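Local coordinates for protein replicative DNA helicase (Mycobacterium tuberculosis, PDB 2R5U) that probably unwinds duplex DNA ahead of the replisome as an ATP-driven 5'-3' hexameric helicase, and is represented here by its ring-forming N-terminal domain, at residues Pro27-Ala32 with Asp59-Ala64; Ala33-Leu38 with Pro63-Val68; Gly40-Lys45 with Thr108-Val113; Glu53-Gly58 with Ser124-Lys129; Asp70-Leu75 with Val85-Glu90. All coordinates share one frame; numbering follows the deposited sequence.

Contact 1. Residues Pro27-Ala32 with Asp59-Ala64; sequences PPQDLA and DFYRPA
The side-chain amide of Gln-29 lies over one face of the Tyr-61 ring, its plane tilted 43° from that of the phenol. NE2 makes the nearest approach, 3.5 Å from Tyr-61 CE1, while the amide oxygen OE1 lies off toward CD1, its nearest ring atom. Gln-29 reaches this place by taking the crowded first torsion, with CG between the backbone N and the carbonyl carbon (chi1 66°), and then running extended. What fixes the rotation of the amide is a hydrogen bond from its NE2 to the backbone O of Pro-27, 3.0 Å long and nearly straight at 167°, with the acceptor in the amide plane. A first torsion anti to the backbone N carries the phenol toward Pro-27 and Gln-29, and near its tip the Pro-27 ring crosses it at about a right angle, Pro-27 CG lying 3.9 Å from Tyr-61 CE2. At the ring edge sits Leu-31 CD2, 4.2 Å from Tyr-61 CD1. The other branch of Leu-31 turns to the next residue, its CD1 packing 3.6 Å from Arg-62 CD on the aliphatic part of that chain.

Arg-133 of helix 119-147 ties the two loops together, giving hydrogen bonds to the backbone O of Pro-28 and of Asp-59. Asp-30 and Arg-62 occupy the N-cap positions of helices 31-43 and 63-77, and the Asp-30 carboxylate caps Ala-33 N. The arrangement is thus a surface contact within the all-helical DnaB N-terminal domain, joining the loops that lead into helices 31-43 and 63-77.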
# COMPACT_ATOMS: atom_id res chain seq x y z
N PRO B 27 6.29 -32.45 -0.43
CA PRO B 27 6.52 -32.35 1.01
C PRO B 27 5.97 -33.58 1.75
O PRO B 27 5.00 -34.17 1.28
CB PRO B 27 5.74 -31.09 1.40
CG PRO B 27 5.66 -30.29 0.13
CD PRO B 27 5.49 -31.31 -0.93
N PRO B 28 6.62 -33.99 2.87
CA PRO B 28 6.13 -35.10 3.70
C PRO B 28 4.64 -34.93 4.04
O PRO B 28 4.23 -33.86 4.50
CB PRO B 28 6.98 -34.99 4.96
CG PRO B 28 8.29 -34.38 4.47
CD PRO B 28 7.89 -33.43 3.38
N GLN B 29 3.84 -35.96 3.77
CA GLN B 29 2.37 -35.87 3.91
C GLN B 29 1.72 -37.25 3.95
O GLN B 29 2.32 -38.24 3.51
CB GLN B 29 1.78 -35.05 2.75
CG GLN B 29 1.93 -35.72 1.37
CD GLN B 29 1.50 -34.85 0.22
OE1 GLN B 29 0.38 -34.97 -0.28
NE2 GLN B 29 2.38 -33.96 -0.23
N ASP B 30 0.50 -37.33 4.47
CA ASP B 30 -0.31 -38.54 4.32
C ASP B 30 -1.77 -38.10 4.19
O ASP B 30 -2.44 -37.86 5.20
CB ASP B 30 -0.12 -39.52 5.49
CG ASP B 30 -0.71 -40.91 5.21
OD1 ASP B 30 -1.76 -41.02 4.54
OD2 ASP B 30 -0.13 -41.92 5.66
N LEU B 31 -2.22 -37.93 2.94
CA LEU B 31 -3.58 -37.48 2.67
C LEU B 31 -4.63 -38.46 3.17
O LEU B 31 -5.66 -38.03 3.66
CB LEU B 31 -3.78 -37.17 1.18
CG LEU B 31 -3.75 -35.73 0.62
CD1 LEU B 31 -5.07 -35.07 0.83
CD2 LEU B 31 -2.64 -34.86 1.22
N ALA B 32 -4.37 -39.76 3.03
CA ALA B 32 -5.29 -40.77 3.50
C ALA B 32 -5.47 -40.64 5.01
O ALA B 32 -6.60 -40.68 5.50
CB ALA B 32 -4.77 -42.16 3.15
N ASP B 59 -1.04 -28.31 10.92
CA ASP B 59 -0.54 -29.68 10.71
C ASP B 59 -1.05 -30.40 9.44
O ASP B 59 -0.43 -31.35 8.94
CB ASP B 59 -0.77 -30.54 11.96
CG ASP B 59 0.29 -30.31 13.06
OD1 ASP B 59 1.31 -29.61 12.82
OD2 ASP B 59 0.10 -30.83 14.17
N PHE B 60 -2.16 -29.93 8.90
CA PHE B 60 -2.71 -30.55 7.70
C PHE B 60 -2.01 -29.98 6.47
O PHE B 60 -1.88 -28.78 6.36
CB PHE B 60 -4.22 -30.31 7.63
CG PHE B 60 -4.99 -31.15 8.60
CD1 PHE B 60 -5.15 -30.73 9.91
CD2 PHE B 60 -5.49 -32.40 8.22
CE1 PHE B 60 -5.85 -31.53 10.84
CE2 PHE B 60 -6.18 -33.20 9.13
CZ PHE B 60 -6.36 -32.75 10.45
N TYR B 61 -1.53 -30.86 5.59
CA TYR B 61 -0.93 -30.41 4.34
C TYR B 61 -1.96 -29.77 3.42
O TYR B 61 -1.73 -28.70 2.86
CB TYR B 61 -0.22 -31.56 3.60
CG TYR B 61 0.39 -31.09 2.29
CD1 TYR B 61 -0.09 -31.54 1.07
CD2 TYR B 61 1.43 -30.13 2.28
CE1 TYR B 61 0.46 -31.08 -0.14
CE2 TYR B 61 1.98 -29.66 1.09
CZ TYR B 61 1.50 -30.14 -0.12
OH TYR B 61 2.04 -29.68 -1.30
N ARG B 62 -3.10 -30.44 3.24
CA ARG B 62 -4.13 -29.93 2.33
C ARG B 62 -4.94 -28.81 2.98
O ARG B 62 -5.51 -29.02 4.06
CB ARG B 62 -5.05 -31.07 1.90
CG ARG B 62 -5.62 -30.89 0.52
CD ARG B 62 -6.72 -31.87 0.27
NE ARG B 62 -8.00 -31.24 -0.04
CZ ARG B 62 -8.44 -30.97 -1.27
NH1 ARG B 62 -9.63 -30.41 -1.45
NH2 ARG B 62 -7.68 -31.27 -2.33
N PRO B 63 -4.99 -27.62 2.35
CA PRO B 63 -5.78 -26.48 2.86
C PRO B 63 -7.26 -26.79 3.18
O PRO B 63 -7.76 -26.36 4.22
CB PRO B 63 -5.67 -25.45 1.72
CG PRO B 63 -4.38 -25.78 1.06
CD PRO B 63 -4.26 -27.26 1.12
N ALA B 64 -7.95 -27.53 2.32
CA ALA B 64 -9.33 -27.95 2.60
C ALA B 64 -9.45 -28.71 3.93
O ALA B 64 -10.40 -28.50 4.67
CB ALA B 64 -9.90 -28.79 1.45

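Contact 2. Residues Ala33-Leu38 with Pro63-Val68; sequences AEQSVL and PAHQNV
A His-carboxylate hydrogen bond forms the centre of this helix pair: His-65 ND1 donates to Glu-34 OE1 over 2.7 Å, with an N-H...O angle of 160°. The acceptor lies close to the imidazole plane and offers its anti lone pair, the one turned away from OE2. The carboxylate meets the ring at its edge, the two planes 73° apart. Glu-34 CB comes up beside the same nitrogen, 3.4 Å from His-65 ND1. Leu-38, one turn further on, places CD1 3.7 Å from His-65 CB and CD2 4.0 Å from Val-68 CG1, so that one leucine packs against two successive turns of the opposite helix. Gln-35 adds the aliphatic part of its chain, CG lying 3.9 Å from His-65 CE1.

Both polar partners are held from further out. Glu-34 OE2 accepts a hydrogen bond from Tyr-61 N, and OE1 a weak one from Arg-62 N, so the buried carboxylate grips the backbone just ahead of helix 63-77 as well as a side chain within it. This position near the helix N-terminus would be expected to favour the charged carboxylate. On the far side of the imidazole, NE2 makes a weak hydrogen bond with Tyr-105 OH, while Phe-60 packs against both Glu-34 and His-65.

The segment axes run nearly parallel, 18° apart, with a closest approach of 10.7 Å. Such a polar link set among apolar side chains, between two almost parallel helices, belongs here to the buried core of the helical DnaB N-terminal domain.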
# COMPACT_ATOMS: atom_id res chain seq x y z
N ALA B 33 -4.37 -40.48 5.75
CA ALA B 33 -4.45 -40.34 7.21
C ALA B 33 -5.17 -39.03 7.62
O ALA B 33 -5.93 -39.01 8.60
CB ALA B 33 -3.09 -40.47 7.85
N GLU B 34 -4.98 -37.96 6.85
CA GLU B 34 -5.73 -36.71 7.09
C GLU B 34 -7.25 -36.92 6.97
O GLU B 34 -8.03 -36.38 7.76
CB GLU B 34 -5.31 -35.58 6.14
CG GLU B 34 -3.87 -35.06 6.40
CD GLU B 34 -3.45 -33.85 5.59
OE1 GLU B 34 -4.27 -33.20 4.90
OE2 GLU B 34 -2.24 -33.52 5.68
N GLN B 35 -7.65 -37.64 5.93
CA GLN B 35 -9.07 -37.94 5.68
C GLN B 35 -9.67 -38.74 6.83
O GLN B 35 -10.72 -38.38 7.33
CB GLN B 35 -9.24 -38.67 4.34
CG GLN B 35 -9.00 -37.77 3.13
CD GLN B 35 -8.86 -38.55 1.83
OE1 GLN B 35 -8.61 -39.76 1.82
NE2 GLN B 35 -9.00 -37.86 0.72
N SER B 36 -8.97 -39.78 7.25
CA SER B 36 -9.40 -40.65 8.36
C SER B 36 -9.53 -39.90 9.70
O SER B 36 -10.48 -40.14 10.47
CB SER B 36 -8.42 -41.82 8.52
OG SER B 36 -8.44 -42.68 7.38
N VAL B 37 -8.58 -39.00 9.98
CA VAL B 37 -8.67 -38.11 11.15
C VAL B 37 -9.94 -37.27 11.14
O VAL B 37 -10.66 -37.20 12.15
CB VAL B 37 -7.46 -37.17 11.30
CG1 VAL B 37 -7.75 -36.09 12.35
CG2 VAL B 37 -6.26 -37.93 11.73
N LEU B 38 -10.20 -36.63 10.01
CA LEU B 38 -11.36 -35.75 9.89
C LEU B 38 -12.68 -36.54 9.97
O LEU B 38 -13.62 -36.08 10.58
CB LEU B 38 -11.28 -34.91 8.62
CG LEU B 38 -10.15 -33.87 8.57
CD1 LEU B 38 -10.10 -33.22 7.20
CD2 LEU B 38 -10.29 -32.81 9.68
N PRO B 63 -4.99 -27.62 2.35
CA PRO B 63 -5.78 -26.48 2.86
C PRO B 63 -7.26 -26.79 3.18
O PRO B 63 -7.76 -26.36 4.22
CB PRO B 63 -5.67 -25.45 1.72
CG PRO B 63 -4.38 -25.78 1.06
CD PRO B 63 -4.26 -27.26 1.12
N ALA B 64 -7.95 -27.53 2.32
CA ALA B 64 -9.33 -27.95 2.60
C ALA B 64 -9.45 -28.71 3.93
O ALA B 64 -10.40 -28.50 4.67
CB ALA B 64 -9.90 -28.79 1.45
N HIS B 65 -8.47 -29.57 4.21
CA HIS B 65 -8.44 -30.34 5.44
C HIS B 65 -8.20 -29.46 6.67
O HIS B 65 -8.85 -29.66 7.68
CB HIS B 65 -7.42 -31.47 5.38
CG HIS B 65 -7.72 -32.50 4.34
ND1 HIS B 65 -6.83 -33.48 3.99
CD2 HIS B 65 -8.82 -32.70 3.57
CE1 HIS B 65 -7.37 -34.26 3.06
NE2 HIS B 65 -8.58 -33.80 2.79
N GLN B 66 -7.30 -28.48 6.57
CA GLN B 66 -7.10 -27.52 7.67
C GLN B 66 -8.39 -26.76 7.97
O GLN B 66 -8.71 -26.52 9.12
CB GLN B 66 -5.97 -26.51 7.41
CG GLN B 66 -5.54 -25.75 8.69
CD GLN B 66 -4.87 -26.66 9.70
OE1 GLN B 66 -5.35 -26.82 10.84
NE2 GLN B 66 -3.77 -27.30 9.29
N ASN B 67 -9.10 -26.36 6.92
CA ASN B 67 -10.35 -25.61 7.05
C ASN B 67 -11.37 -26.44 7.83
O ASN B 67 -12.04 -25.94 8.74
CB ASN B 67 -10.95 -25.27 5.69
CG ASN B 67 -10.16 -24.18 4.91
OD1 ASN B 67 -9.42 -23.38 5.47
ND2 ASN B 67 -10.38 -24.15 3.60
N VAL B 68 -11.49 -27.72 7.45
CA VAL B 68 -12.46 -28.61 8.11
C VAL B 68 -12.08 -28.76 9.58
O VAL B 68 -12.93 -28.58 10.46
CB VAL B 68 -12.55 -29.98 7.43
CG1 VAL B 68 -13.49 -30.93 8.23
CG2 VAL B 68 -13.06 -29.80 6.00

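Contact 3. Residues Gly40-Lys45 with Thr108-Val113; sequences GMLLSK and TLISTV
Leu-109 O is gripped twice, by Thr-112 N and by Thr-112 OG1, the hydroxyl making the shorter bond at 2.7 Å and lying in the carbonyl plane. Both bonds come from one residue three positions on, and they close a turn, after which the Val-113 side chain points toward helix 31-43.

No hydrogen bond crosses the contact, and the side chains that meet are apolar. Ile-110 takes the central place: its CG1 abuts Leu-42 CB at 3.8 Å, the two side chains crossing at about a right angle, and its CG2 branch reaches Leu-43 CD2 at 3.7 Å. Leu-43 divides its methyls, for CD1 goes instead to Val-113 CG2, 3.8 Å away, as the two side chains slide past each other in opposite directions. With CG2 in the crowded position between backbone N and carbonyl carbon, Val-113 also brings this methyl to 3.7 Å from Gly-40 N, against the helix backbone.

Helix 31-43 is therefore flanked near its C-terminus by residues Ile-110 to Val-113, from the C-terminal part of helix 102-111 onward. Leu-109 extends the same interface back to Gln-35 and Leu-38, while Met-41 packs against helices 45-52 and 63-77.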
# COMPACT_ATOMS: atom_id res chain seq x y z
N GLY B 40 -13.15 -39.40 11.54
CA GLY B 40 -13.27 -39.81 12.94
C GLY B 40 -13.83 -38.73 13.85
O GLY B 40 -14.74 -38.98 14.63
N MET B 41 -13.27 -37.53 13.74
CA MET B 41 -13.72 -36.34 14.45
C MET B 41 -15.19 -36.00 14.20
O MET B 41 -15.87 -35.60 15.13
CB MET B 41 -12.86 -35.13 14.07
CG MET B 41 -11.36 -35.26 14.50
SD MET B 41 -10.36 -33.81 13.96
CE MET B 41 -10.87 -32.57 15.18
N LEU B 42 -15.66 -36.18 12.97
CA LEU B 42 -17.05 -35.90 12.59
C LEU B 42 -18.05 -36.94 13.18
O LEU B 42 -19.24 -36.68 13.24
CB LEU B 42 -17.19 -35.82 11.06
CG LEU B 42 -16.63 -34.56 10.36
CD1 LEU B 42 -16.64 -34.65 8.83
CD2 LEU B 42 -17.34 -33.30 10.80
N LEU B 43 -17.53 -38.09 13.62
CA LEU B 43 -18.35 -39.18 14.17
C LEU B 43 -18.41 -39.20 15.70
O LEU B 43 -19.29 -39.82 16.29
CB LEU B 43 -17.84 -40.52 13.64
CG LEU B 43 -18.07 -40.72 12.13
CD1 LEU B 43 -17.43 -42.01 11.68
CD2 LEU B 43 -19.57 -40.71 11.80
N SER B 44 -17.46 -38.54 16.36
CA SER B 44 -17.29 -38.73 17.79
C SER B 44 -16.57 -37.58 18.47
O SER B 44 -15.48 -37.20 18.05
CB SER B 44 -16.55 -40.04 18.04
OG SER B 44 -15.96 -40.07 19.32
N LYS B 45 -17.17 -37.05 19.53
CA LYS B 45 -16.49 -36.06 20.37
C LYS B 45 -15.25 -36.61 21.09
O LYS B 45 -14.25 -35.89 21.26
CB LYS B 45 -17.47 -35.47 21.38
CG LYS B 45 -16.86 -34.42 22.30
CD LYS B 45 -17.94 -33.85 23.22
CE LYS B 45 -17.33 -33.10 24.38
NZ LYS B 45 -18.41 -32.49 25.22
N THR B 108 -18.20 -37.82 2.33
CA THR B 108 -17.08 -38.62 1.81
C THR B 108 -16.02 -38.90 2.90
O THR B 108 -15.61 -40.05 3.09
CB THR B 108 -16.43 -37.95 0.58
OG1 THR B 108 -17.39 -37.85 -0.48
CG2 THR B 108 -15.25 -38.75 0.10
N LEU B 109 -15.62 -37.87 3.64
CA LEU B 109 -14.69 -38.03 4.77
C LEU B 109 -15.16 -39.01 5.82
O LEU B 109 -14.39 -39.83 6.29
CB LEU B 109 -14.41 -36.68 5.44
CG LEU B 109 -13.63 -35.67 4.64
CD1 LEU B 109 -13.47 -34.38 5.43
CD2 LEU B 109 -12.26 -36.25 4.25
N ILE B 110 -16.44 -38.92 6.18
CA ILE B 110 -17.03 -39.85 7.13
C ILE B 110 -16.95 -41.30 6.61
O ILE B 110 -16.62 -42.22 7.37
CB ILE B 110 -18.49 -39.43 7.48
CG1 ILE B 110 -18.46 -38.22 8.42
CG2 ILE B 110 -19.26 -40.58 8.09
CD1 ILE B 110 -19.78 -37.49 8.53
N SER B 111 -17.22 -41.48 5.32
CA SER B 111 -17.14 -42.77 4.63
C SER B 111 -15.75 -43.40 4.56
O SER B 111 -15.63 -44.59 4.28
CB SER B 111 -17.68 -42.65 3.20
OG SER B 111 -19.00 -42.13 3.19
N THR B 112 -14.69 -42.61 4.79
CA THR B 112 -13.33 -43.15 4.79
C THR B 112 -13.05 -44.01 6.02
O THR B 112 -12.17 -44.86 5.98
CB THR B 112 -12.23 -42.04 4.67
OG1 THR B 112 -12.17 -41.26 5.87
CG2 THR B 112 -12.50 -41.13 3.47
N VAL B 113 -13.79 -43.78 7.10
CA VAL B 113 -13.62 -44.58 8.32
C VAL B 113 -14.87 -45.37 8.71
O VAL B 113 -15.99 -44.89 8.54
CB VAL B 113 -13.17 -43.73 9.55
CG1 VAL B 113 -11.75 -43.23 9.36
CG2 VAL B 113 -14.14 -42.58 9.82

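Contact 4. Residues Glu53-Gly58 with Ser124-Lys129; sequences ERLRPG and SIVAEK
Leu-55 makes the close-packed half of this contact. Although its side chain does not set out toward the helix, the branched end leans in, and CD2 alone does the touching: it lies 3.7 Å from Ala-127 N and also packs on the Ala-127 methyl and, a little further off, on CG1 of Val-126. A single methyl is thus lodged against the helix backbone between two consecutive side chains. The first torsion of Leu-55, with CG anti to the carbonyl carbon and beside the backbone N (chi1 -61°), directs it there. Ala-127 serves a second neighbour too, its CB resting 3.8 Å from Arg-54 O. Consistent with the small size of this side chain, the loop backbone comes close, with the CA atoms of Leu-55 and Ala-127 only 5.9 Å apart. Behind this patch Val-126 continues to Ala-33, Glu-34 and Val-37 of helix 31-43, and Leu-55 to Phe-60.

The Arg-54 side is looser and partly exposed. Its chain, bent at chi2 (148°), passes Ser-124 with CD 3.9 Å from Ser-124 N, and the guanidinium presents its edge to the serine, NE standing 4.3 Å from Ser-124 CB. No hydrogen bond joins the pair: Arg-54 NH1 binds Asp-50 O, in the last turn of helix 45-52, and Ser-124 OG is bonded to Tyr-121 O one turn back along its own helix.

Apolar anchoring of an irregular connection on a long helix is what this amounts to, the linker between helices 45-52 and 63-77 being packed against helix 119-147 in the helical DnaB N-terminal domain.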
# COMPACT_ATOMS: atom_id res chain seq x y z
N GLU B 53 -4.87 -33.93 21.38
CA GLU B 53 -3.64 -34.31 22.08
C GLU B 53 -2.41 -34.28 21.18
O GLU B 53 -1.29 -34.04 21.65
CB GLU B 53 -3.75 -35.73 22.61
CG GLU B 53 -5.06 -36.03 23.27
CD GLU B 53 -4.97 -35.99 24.75
OE1 GLU B 53 -5.24 -37.05 25.36
OE2 GLU B 53 -4.62 -34.92 25.30
N ARG B 54 -2.62 -34.53 19.90
CA ARG B 54 -1.51 -34.76 18.99
C ARG B 54 -1.27 -33.65 17.98
O ARG B 54 -0.13 -33.40 17.60
CB ARG B 54 -1.71 -36.08 18.26
CG ARG B 54 -1.50 -37.30 19.10
CD ARG B 54 -2.42 -38.36 18.60
NE ARG B 54 -2.34 -39.64 19.32
CZ ARG B 54 -3.20 -40.02 20.27
NH1 ARG B 54 -4.18 -39.22 20.65
NH2 ARG B 54 -3.06 -41.21 20.84
N LEU B 55 -2.34 -33.00 17.53
CA LEU B 55 -2.24 -32.03 16.45
C LEU B 55 -2.25 -30.59 16.91
O LEU B 55 -2.83 -30.24 17.94
CB LEU B 55 -3.35 -32.25 15.41
CG LEU B 55 -3.36 -33.60 14.69
CD1 LEU B 55 -4.33 -33.61 13.55
CD2 LEU B 55 -1.96 -33.97 14.22
N ARG B 56 -1.59 -29.75 16.11
CA ARG B 56 -1.53 -28.30 16.32
C ARG B 56 -2.09 -27.65 15.06
O ARG B 56 -2.12 -28.30 14.01
CB ARG B 56 -0.07 -27.87 16.53
CG ARG B 56 0.81 -28.81 17.37
CD ARG B 56 0.69 -28.57 18.89
NE ARG B 56 -0.58 -29.02 19.46
CZ ARG B 56 -0.75 -30.09 20.23
NH1 ARG B 56 0.27 -30.86 20.59
NH2 ARG B 56 -1.96 -30.39 20.66
N PRO B 57 -2.57 -26.38 15.14
CA PRO B 57 -2.90 -25.63 13.91
C PRO B 57 -1.78 -25.68 12.86
O PRO B 57 -0.60 -25.58 13.20
CB PRO B 57 -3.09 -24.18 14.40
CG PRO B 57 -2.71 -24.17 15.87
CD PRO B 57 -2.86 -25.59 16.35
N GLY B 58 -2.16 -25.88 11.60
CA GLY B 58 -1.20 -25.92 10.51
C GLY B 58 -0.68 -27.29 10.14
O GLY B 58 0.01 -27.44 9.14
N SER B 124 -1.51 -39.34 14.89
CA SER B 124 -0.08 -39.51 15.13
C SER B 124 0.73 -39.54 13.81
O SER B 124 1.85 -39.03 13.76
CB SER B 124 0.21 -40.71 16.04
OG SER B 124 0.31 -41.93 15.33
N ILE B 125 0.14 -40.10 12.75
CA ILE B 125 0.72 -40.11 11.41
C ILE B 125 0.78 -38.68 10.89
O ILE B 125 1.84 -38.23 10.43
CB ILE B 125 -0.08 -40.99 10.41
CG1 ILE B 125 -0.01 -42.49 10.76
CG2 ILE B 125 0.39 -40.72 8.98
CD1 ILE B 125 1.38 -43.11 10.60
N VAL B 126 -0.34 -37.97 10.97
CA VAL B 126 -0.43 -36.60 10.49
C VAL B 126 0.58 -35.70 11.22
O VAL B 126 1.20 -34.85 10.60
CB VAL B 126 -1.88 -36.02 10.58
CG1 VAL B 126 -1.92 -34.57 10.15
CG2 VAL B 126 -2.85 -36.83 9.69
N ALA B 127 0.72 -35.90 12.52
CA ALA B 127 1.67 -35.15 13.36
C ALA B 127 3.14 -35.41 12.98
O ALA B 127 3.94 -34.47 12.92
CB ALA B 127 1.44 -35.47 14.82
N GLU B 128 3.49 -36.67 12.75
CA GLU B 128 4.81 -37.05 12.29
C GLU B 128 5.16 -36.40 10.96
O GLU B 128 6.24 -35.82 10.82
CB GLU B 128 4.93 -38.57 12.18
CG GLU B 128 6.00 -39.15 13.07
CD GLU B 128 6.29 -40.60 12.78
OE1 GLU B 128 6.25 -41.00 11.59
OE2 GLU B 128 6.57 -41.34 13.75
N LYS B 129 4.23 -36.45 10.01
CA LYS B 129 4.42 -35.84 8.70
C LYS B 129 4.51 -34.32 8.80
O LYS B 129 5.30 -33.68 8.07
CB LYS B 129 3.30 -36.28 7.74
CG LYS B 129 3.25 -37.80 7.52
CD LYS B 129 4.44 -38.34 6.74
CE LYS B 129 4.34 -39.86 6.59
NZ LYS B 129 5.48 -40.40 5.77

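Contact 5. Residues Asp70-Leu75 with Val85-Glu90; sequences DAILDL and VTVAAE
Glu-90 bends once, at chi2, where it meets helix 63-77. Its CG is anti to the backbone N, and the bend (chi2 67°) swings the carboxylate round toward Asp-74 while CG packs 3.6 Å from Ala-71 CB. The two carboxylates end up stacked, their planes 20° apart and Glu-90 OE2 3.8 Å from Asp-74 OD2. The repulsion expected between them is probably offset by arginines: Arg-94 forms salt bridges to both acids, and Arg-78 and Arg-93 bind Glu-90 OE1.

The two helices form a steeply crossed pair, their segment axes 110° apart and 9.1 Å at closest approach, within the all-helical DnaB N-terminal domain. Leu-75, with CG anti to the carbonyl carbon, extends CD1 over the backbone of the other helix, 3.4 Å from Thr-86 O and 3.7 Å from Val-87 CG2. That valine methyl, anti to its own carbonyl carbon, also meets Ile-72 CG1 at 3.9 Å, although the Ile-72 side chain starts out away from the other helix. Thr-86 holds OG1 in the crowded position between N and carbonyl carbon, where it hydrogen-bonds with Pro-81 O; the same residue packs on Tyr-122 of a neighbouring subunit.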
# COMPACT_ATOMS: atom_id res chain seq x y z
N ASP B 70 -10.26 -26.81 11.51
CA ASP B 70 -10.44 -25.53 12.24
C ASP B 70 -11.92 -25.30 12.58
O ASP B 70 -12.23 -24.84 13.68
CB ASP B 70 -9.90 -24.33 11.43
CG ASP B 70 -8.39 -24.40 11.18
OD1 ASP B 70 -7.68 -25.26 11.76
OD2 ASP B 70 -7.91 -23.57 10.35
N ALA B 71 -12.81 -25.63 11.65
CA ALA B 71 -14.25 -25.53 11.89
C ALA B 71 -14.72 -26.47 13.03
O ALA B 71 -15.48 -26.05 13.91
CB ALA B 71 -15.04 -25.80 10.60
N ILE B 72 -14.24 -27.71 13.02
CA ILE B 72 -14.54 -28.66 14.12
C ILE B 72 -14.03 -28.13 15.47
O ILE B 72 -14.75 -28.12 16.48
CB ILE B 72 -13.96 -30.07 13.84
CG1 ILE B 72 -14.52 -30.65 12.52
CG2 ILE B 72 -14.26 -31.01 15.00
CD1 ILE B 72 -13.76 -31.95 12.08
N LEU B 73 -12.78 -27.67 15.51
CA LEU B 73 -12.22 -27.13 16.73
C LEU B 73 -12.99 -25.90 17.21
O LEU B 73 -13.17 -25.71 18.41
CB LEU B 73 -10.74 -26.79 16.56
CG LEU B 73 -9.71 -27.91 16.44
CD1 LEU B 73 -8.44 -27.38 17.07
CD2 LEU B 73 -10.12 -29.25 17.07
N ASP B 74 -13.43 -25.06 16.26
CA ASP B 74 -14.27 -23.89 16.60
C ASP B 74 -15.52 -24.28 17.38
O ASP B 74 -15.84 -23.69 18.42
CB ASP B 74 -14.70 -23.13 15.35
CG ASP B 74 -14.12 -21.74 15.29
OD1 ASP B 74 -12.95 -21.61 14.84
OD2 ASP B 74 -14.85 -20.79 15.69
N LEU B 75 -16.22 -25.28 16.85
CA LEU B 75 -17.44 -25.82 17.46
C LEU B 75 -17.17 -26.47 18.82
O LEU B 75 -17.85 -26.19 19.79
CB LEU B 75 -18.10 -26.81 16.50
CG LEU B 75 -18.79 -26.17 15.28
CD1 LEU B 75 -19.16 -27.23 14.26
CD2 LEU B 75 -20.02 -25.40 15.72
N VAL B 85 -23.77 -31.64 9.73
CA VAL B 85 -24.63 -30.45 9.65
C VAL B 85 -24.02 -29.22 10.32
O VAL B 85 -23.96 -28.16 9.70
CB VAL B 85 -26.06 -30.78 10.23
CG1 VAL B 85 -26.96 -29.52 10.26
CG2 VAL B 85 -26.71 -31.90 9.38
N THR B 86 -23.57 -29.36 11.57
CA THR B 86 -23.06 -28.19 12.30
C THR B 86 -21.71 -27.69 11.74
O THR B 86 -21.42 -26.49 11.77
CB THR B 86 -22.93 -28.44 13.81
OG1 THR B 86 -22.01 -29.53 14.04
CG2 THR B 86 -24.31 -28.74 14.44
N VAL B 87 -20.92 -28.61 11.19
CA VAL B 87 -19.62 -28.29 10.59
C VAL B 87 -19.77 -27.62 9.20
O VAL B 87 -19.07 -26.65 8.92
CB VAL B 87 -18.67 -29.52 10.53
CG1 VAL B 87 -17.38 -29.20 9.70
CG2 VAL B 87 -18.28 -29.97 11.92
N ALA B 88 -20.66 -28.13 8.35
CA ALA B 88 -20.97 -27.49 7.07
C ALA B 88 -21.46 -26.05 7.25
O ALA B 88 -21.14 -25.16 6.43
CB ALA B 88 -22.02 -28.31 6.26
N ALA B 89 -22.22 -25.82 8.32
CA ALA B 89 -22.71 -24.48 8.62
C ALA B 89 -21.60 -23.57 9.16
O ALA B 89 -21.57 -22.39 8.83
CB ALA B 89 -23.88 -24.55 9.62
N GLU B 90 -20.71 -24.11 9.99
CA GLU B 90 -19.54 -23.36 10.46
C GLU B 90 -18.63 -23.00 9.27
O GLU B 90 -18.20 -21.85 9.16
CB GLU B 90 -18.78 -24.13 11.56
CG GLU B 90 -17.44 -23.50 11.98
CD GLU B 90 -17.57 -22.15 12.66
OE1 GLU B 90 -18.52 -21.98 13.45
OE2 GLU B 90 -16.71 -21.26 12.42

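How the contacts relate
Helix 31-43 serves contacts 1, 2 and 3 in turn along its length, and helix 63-77 serves contacts 1, 2 and 5. Contacts 1 and 2 are continuous, their centres about 8 Å apart; they share Pro-63 and Ala-64. Contact 4 touches contact 2 through helix 119-147, Val-126 CG2 lying 3.7 Å from Glu-34 N, and contact 1 through its loop, Leu-55 CD1 lying 3.7 Å from Phe-60 CE1. Contacts 3 and 5, with centres about 13 Å apart, merge where Leu-42 CD2 meets Val-87 CG2 at 3.6 Å. Contacts 1 and 5 are separate, about 19 Å between centres, yet both reach neighbouring subunits of the hexamer: Pro-28 packs on Gly-146 of one, Ala-89 on Asp-30 of another.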